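PDB 5ODJ: single-stranded DNA-binding protein from Enterobacter phage Enc34, which probably binds single-stranded DNA through an OB fold, in keeping with a role in phage DNA replication. Local coordinates for residues V12-L17 / D58-I63; L53-D58 / G107-S112. All coordinates share one frame; numbering follows the deposited sequence.

In the fold
Strand 49-56 leads through a short connection into helix 61-76, and the two interactions hold successive parts of that path. Interaction 2 fixes the end of the strand against strand 108-115 in the beta sheet of the OB fold, by regular backbone bonds, buried apolar side chains and, at the more open end, a lysine lying over a tryptophan. Interaction 1, nearer the surface, sets the first turn of the helix against the hairpin turn between strands 8-12 and 15-18; it has one side-chain hydrogen bond, an amide-ring stack and a magnesium ion bound between the turn and the helix start. They share Asp58 and meet where Met55 packs on His60 and Ile63. Lys57 acts through its side chain, Lys13 through its main-chain carbonyl.

Interaction 1 of 2, residues V12-L17 / D58-I63; sequences VKNGVL and DTHGAI. With MG (magnesium ion), chain B.
Val12 and Gly15, the two ends of a type II beta turn, lie beside the first turn of helix 61-76: Val12 CA is 6.3 Å from Ala62 CA, and Gly15 CA is 5.6 Å from Ile63 CA. Backbone bonds in both directions between Val12 and Gly15 close the turn that links strands 8-12 and 15-18, with Asn14 in its left-handed position. His60, at the N-cap position, precedes the helix. The side chain of Asn14 reaches from the turn onto the His60 ring, with amide and imidazole planes only 13° apart. CB lies over the ring, 3.9 Å from the His60 centroid, and with CG beside the backbone N (chi1 -72°) the amide is laid flat above it, ND2 near CE1. From there Asn14 ND2 donates to Thr59 O at 3.1 Å, a moderately bent bond in which the donor approaches from above the carbonyl plane while the acceptor lies in the amide plane. The ring is held at its edge as well, Thr59 OG1 lying 2.8 Å from His60 ND1, and NE2 bonds to Ser26 O; Asn14 OD1 is taken by Asn27 ND2. Apolar contacts fill the other end. Val12 CB meets Ala62 CB at 3.9 Å, and Ile63 sends CD1 to within 3.8 Å of Gly15 CA, where the glycine leaves room for it. Lys13 presents its main chain to the metal: its O binds the magnesium ion at 2.4 Å, near Ala62 CB and Ile63 CG2. With both polar ends of the Asn14 amide and both ring nitrogens of His60 engaged, the stack is fixed in rotation, tying the turn to the helix start, while the ion draws on a carbonyl and would probably polarise that peptide.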
# COMPACT_ATOMS: atom_id res chain seq x y z
N VAL A 12 10.18 -11.98 7.98
CA VAL A 12 10.81 -12.48 6.77
C VAL A 12 11.68 -11.36 6.19
O VAL A 12 11.68 -10.24 6.69
CB VAL A 12 9.79 -12.98 5.71
CG1 VAL A 12 9.07 -14.23 6.21
CG2 VAL A 12 8.80 -11.89 5.29
N LYS A 13 12.44 -11.68 5.15
CA LYS A 13 13.14 -10.68 4.41
C LYS A 13 12.07 -9.66 3.94
O LYS A 13 11.03 -10.01 3.38
CB LYS A 13 13.91 -11.30 3.24
CG LYS A 13 14.66 -10.31 2.38
CD LYS A 13 15.92 -9.81 3.03
CE LYS A 13 16.71 -8.98 2.01
NZ LYS A 13 17.95 -8.40 2.59
N ASN A 14 12.35 -8.43 4.25
CA ASN A 14 11.55 -7.25 3.83
C ASN A 14 10.14 -7.18 4.32
O ASN A 14 9.31 -6.50 3.74
CB ASN A 14 11.61 -7.05 2.30
CG ASN A 14 12.96 -6.55 1.83
OD1 ASN A 14 13.57 -5.68 2.46
ND2 ASN A 14 13.41 -7.05 0.73
N GLY A 15 9.87 -7.84 5.46
CA GLY A 15 8.59 -7.67 6.09
C GLY A 15 8.32 -8.43 7.36
O GLY A 15 9.07 -9.31 7.78
N VAL A 16 7.21 -8.04 7.99
CA VAL A 16 6.74 -8.68 9.22
C VAL A 16 5.22 -8.84 9.18
O VAL A 16 4.51 -7.91 8.85
CB VAL A 16 7.08 -7.84 10.46
CG1 VAL A 16 6.59 -8.47 11.77
CG2 VAL A 16 8.58 -7.61 10.55
N LEU A 17 4.75 -10.05 9.51
CA LEU A 17 3.34 -10.29 9.81
C LEU A 17 3.18 -10.18 11.32
O LEU A 17 3.92 -10.85 12.08
CB LEU A 17 2.92 -11.69 9.38
CG LEU A 17 1.51 -12.13 9.76
CD1 LEU A 17 0.46 -11.29 9.06
CD2 LEU A 17 1.35 -13.58 9.35
N ASP A 58 12.24 -9.58 -7.40
CA ASP A 58 13.49 -10.29 -7.05
C ASP A 58 13.79 -10.35 -5.58
O ASP A 58 14.42 -11.30 -5.12
CB ASP A 58 14.71 -9.66 -7.71
CG ASP A 58 14.73 -9.85 -9.18
OD1 ASP A 58 13.94 -10.68 -9.69
OD2 ASP A 58 15.55 -9.15 -9.83
N THR A 59 13.39 -9.31 -4.84
CA THR A 59 13.82 -9.14 -3.47
C THR A 59 12.72 -9.35 -2.43
O THR A 59 13.02 -9.47 -1.24
CB THR A 59 14.46 -7.75 -3.32
OG1 THR A 59 13.57 -6.77 -3.86
CG2 THR A 59 15.80 -7.69 -4.09
N HIS A 60 11.46 -9.40 -2.89
CA HIS A 60 10.31 -9.37 -2.00
C HIS A 60 9.40 -10.58 -2.12
O HIS A 60 8.25 -10.55 -1.75
CB HIS A 60 9.52 -8.09 -2.21
CG HIS A 60 10.20 -6.87 -1.69
ND1 HIS A 60 11.41 -6.43 -2.16
CD2 HIS A 60 9.82 -6.00 -0.72
CE1 HIS A 60 11.75 -5.34 -1.50
NE2 HIS A 60 10.80 -5.07 -0.61
N GLY A 61 9.96 -11.70 -2.61
CA GLY A 61 9.19 -12.93 -2.72
C GLY A 61 8.58 -13.45 -1.41
O GLY A 61 7.42 -13.84 -1.39
N ALA A 62 9.35 -13.43 -0.33
CA ALA A 62 8.87 -13.95 0.96
C ALA A 62 7.74 -13.12 1.53
O ALA A 62 6.76 -13.67 2.01
CB ALA A 62 10.00 -14.05 1.97
N ILE A 63 7.84 -11.80 1.44
CA ILE A 63 6.77 -10.95 1.98
C ILE A 63 5.53 -11.01 1.07
O ILE A 63 4.41 -10.96 1.53
CB ILE A 63 7.25 -9.50 2.32
CG1 ILE A 63 6.19 -8.72 3.08
CG2 ILE A 63 7.67 -8.73 1.07
CD1 ILE A 63 5.72 -9.36 4.35
MG MG B . 10.71 -10.59 1.11

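Interaction 2 of 2, residues L53-D58 / G107-S112; sequences LLMPKD and GMWVIS
Lys57 lies across one face of the Trp109 indole, with CE 3.7 Å from the centroid of the six-membered ring and NZ at 4.4 Å, a CH-pi and a cation-pi contact in one. Nearer the backbone, Lys57 CG covers Trp109 NE1 at 3.5 Å; CG stands beside the backbone N (chi1 -70°) and the chain beyond it is extended, so it spans the indole. On the side of the sheet that carries Trp109, the selenomethionine Met55 puts SE 3.5 Å from Ile111 CD1 and CE against Trp109 CD1. The other side carries Leu54 with Val110, and Pro56 beside the selenium of Met108, Pro56 CG to Met108 SE 3.8 Å. Between these two layers runs an antiparallel ladder: Leu53 with Ile111 and Met55 with Trp109 form hydrogen-bonded pairs, and Lys57 N extends the series to Gly107 O at 2.9 Å. Further out, Ile67 of helix 61-76 packs on Met55 and Ile111, and Lys64 makes a second cation-pi contact with Trp109. Salt bridges from Lys57 NZ to Asp94 and Asp96 hold its ammonium group by the indole, so the charge is probably balanced mainly by carboxylates, with the ring adding a weaker attraction.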
# COMPACT_ATOMS: atom_id res chain seq x y z
N LEU A 53 2.60 1.15 -3.54
CA LEU A 53 3.91 0.57 -3.18
C LEU A 53 4.34 -0.39 -4.28
O LEU A 53 3.54 -1.23 -4.70
CB LEU A 53 3.83 -0.16 -1.84
CG LEU A 53 3.27 0.66 -0.67
CD1 LEU A 53 3.13 -0.22 0.57
CD2 LEU A 53 4.15 1.86 -0.38
N LEU A 54 5.57 -0.21 -4.77
CA LEU A 54 6.13 -1.06 -5.84
C LEU A 54 7.15 -1.98 -5.20
O LEU A 54 8.19 -1.51 -4.73
CB LEU A 54 6.77 -0.21 -6.93
CG LEU A 54 5.84 0.86 -7.52
CD1 LEU A 54 6.58 1.70 -8.53
CD2 LEU A 54 4.56 0.32 -8.13
N MSE A 55 6.83 -3.29 -5.19
CA MSE A 55 7.67 -4.28 -4.52
C MSE A 55 8.42 -5.04 -5.58
O MSE A 55 7.80 -5.80 -6.34
CB MSE A 55 6.91 -5.32 -3.71
CG MSE A 55 5.91 -4.76 -2.78
SE MSE A 55 5.53 -6.03 -1.28
CE MSE A 55 5.41 -7.61 -2.24
N PRO A 56 9.76 -4.89 -5.64
CA PRO A 56 10.51 -5.62 -6.65
C PRO A 56 10.40 -7.14 -6.46
O PRO A 56 10.62 -7.69 -5.36
CB PRO A 56 11.95 -5.13 -6.47
CG PRO A 56 11.82 -3.79 -5.77
CD PRO A 56 10.65 -3.99 -4.85
N LYS A 57 10.06 -7.81 -7.55
CA LYS A 57 9.81 -9.24 -7.48
C LYS A 57 11.05 -10.04 -7.04
O LYS A 57 10.91 -11.03 -6.33
CB LYS A 57 9.25 -9.73 -8.81
CG LYS A 57 7.84 -9.24 -9.09
CD LYS A 57 7.32 -9.80 -10.39
CE LYS A 57 5.86 -9.46 -10.68
NZ LYS A 57 5.45 -10.08 -11.96
N ASP A 58 12.24 -9.58 -7.40
CA ASP A 58 13.49 -10.29 -7.05
C ASP A 58 13.79 -10.35 -5.58
O ASP A 58 14.42 -11.30 -5.12
CB ASP A 58 14.71 -9.66 -7.71
CG ASP A 58 14.73 -9.85 -9.18
OD1 ASP A 58 13.94 -10.68 -9.69
OD2 ASP A 58 15.55 -9.15 -9.83
N GLY A 107 8.43 -5.82 -13.50
CA GLY A 107 9.12 -6.55 -12.43
C GLY A 107 8.75 -6.19 -11.00
O GLY A 107 9.52 -6.43 -10.09
N MSE A 108 7.56 -5.62 -10.83
CA MSE A 108 7.08 -5.17 -9.52
C MSE A 108 5.74 -5.75 -9.21
O MSE A 108 4.90 -5.91 -10.09
CB MSE A 108 6.81 -3.65 -9.48
CG MSE A 108 7.97 -2.78 -9.86
SE MSE A 108 9.31 -2.81 -8.42
CE MSE A 108 10.11 -1.03 -8.64
N TRP A 109 5.52 -6.05 -7.93
CA TRP A 109 4.17 -6.21 -7.39
C TRP A 109 3.69 -4.82 -7.03
O TRP A 109 4.48 -4.03 -6.56
CB TRP A 109 4.16 -7.07 -6.13
CG TRP A 109 4.70 -8.45 -6.35
CD1 TRP A 109 5.85 -8.96 -5.82
CD2 TRP A 109 4.15 -9.46 -7.17
NE1 TRP A 109 6.02 -10.24 -6.24
CE2 TRP A 109 5.00 -10.58 -7.08
CE3 TRP A 109 2.99 -9.55 -7.96
CZ2 TRP A 109 4.74 -11.79 -7.76
CZ3 TRP A 109 2.73 -10.76 -8.63
CH2 TRP A 109 3.61 -11.85 -8.52
N VAL A 110 2.42 -4.54 -7.26
CA VAL A 110 1.87 -3.19 -7.09
C VAL A 110 0.77 -3.23 -6.02
O VAL A 110 -0.25 -3.87 -6.19
CB VAL A 110 1.27 -2.64 -8.40
CG1 VAL A 110 0.77 -1.23 -8.19
CG2 VAL A 110 2.30 -2.68 -9.51
N ILE A 111 1.04 -2.57 -4.89
CA ILE A 111 0.15 -2.56 -3.72
C ILE A 111 -0.51 -1.20 -3.60
O ILE A 111 0.18 -0.18 -3.62
CB ILE A 111 0.93 -2.90 -2.44
CG1 ILE A 111 1.29 -4.39 -2.45
CG2 ILE A 111 0.12 -2.58 -1.20
CD1 ILE A 111 2.32 -4.77 -1.44
N SER A 112 -1.83 -1.19 -3.48
CA SER A 112 -2.59 0.05 -3.21
C SER A 112 -3.14 -0.03 -1.78
O SER A 112 -3.82 -0.98 -1.45
CB SER A 112 -3.74 0.15 -4.21
OG SER A 112 -3.20 0.26 -5.52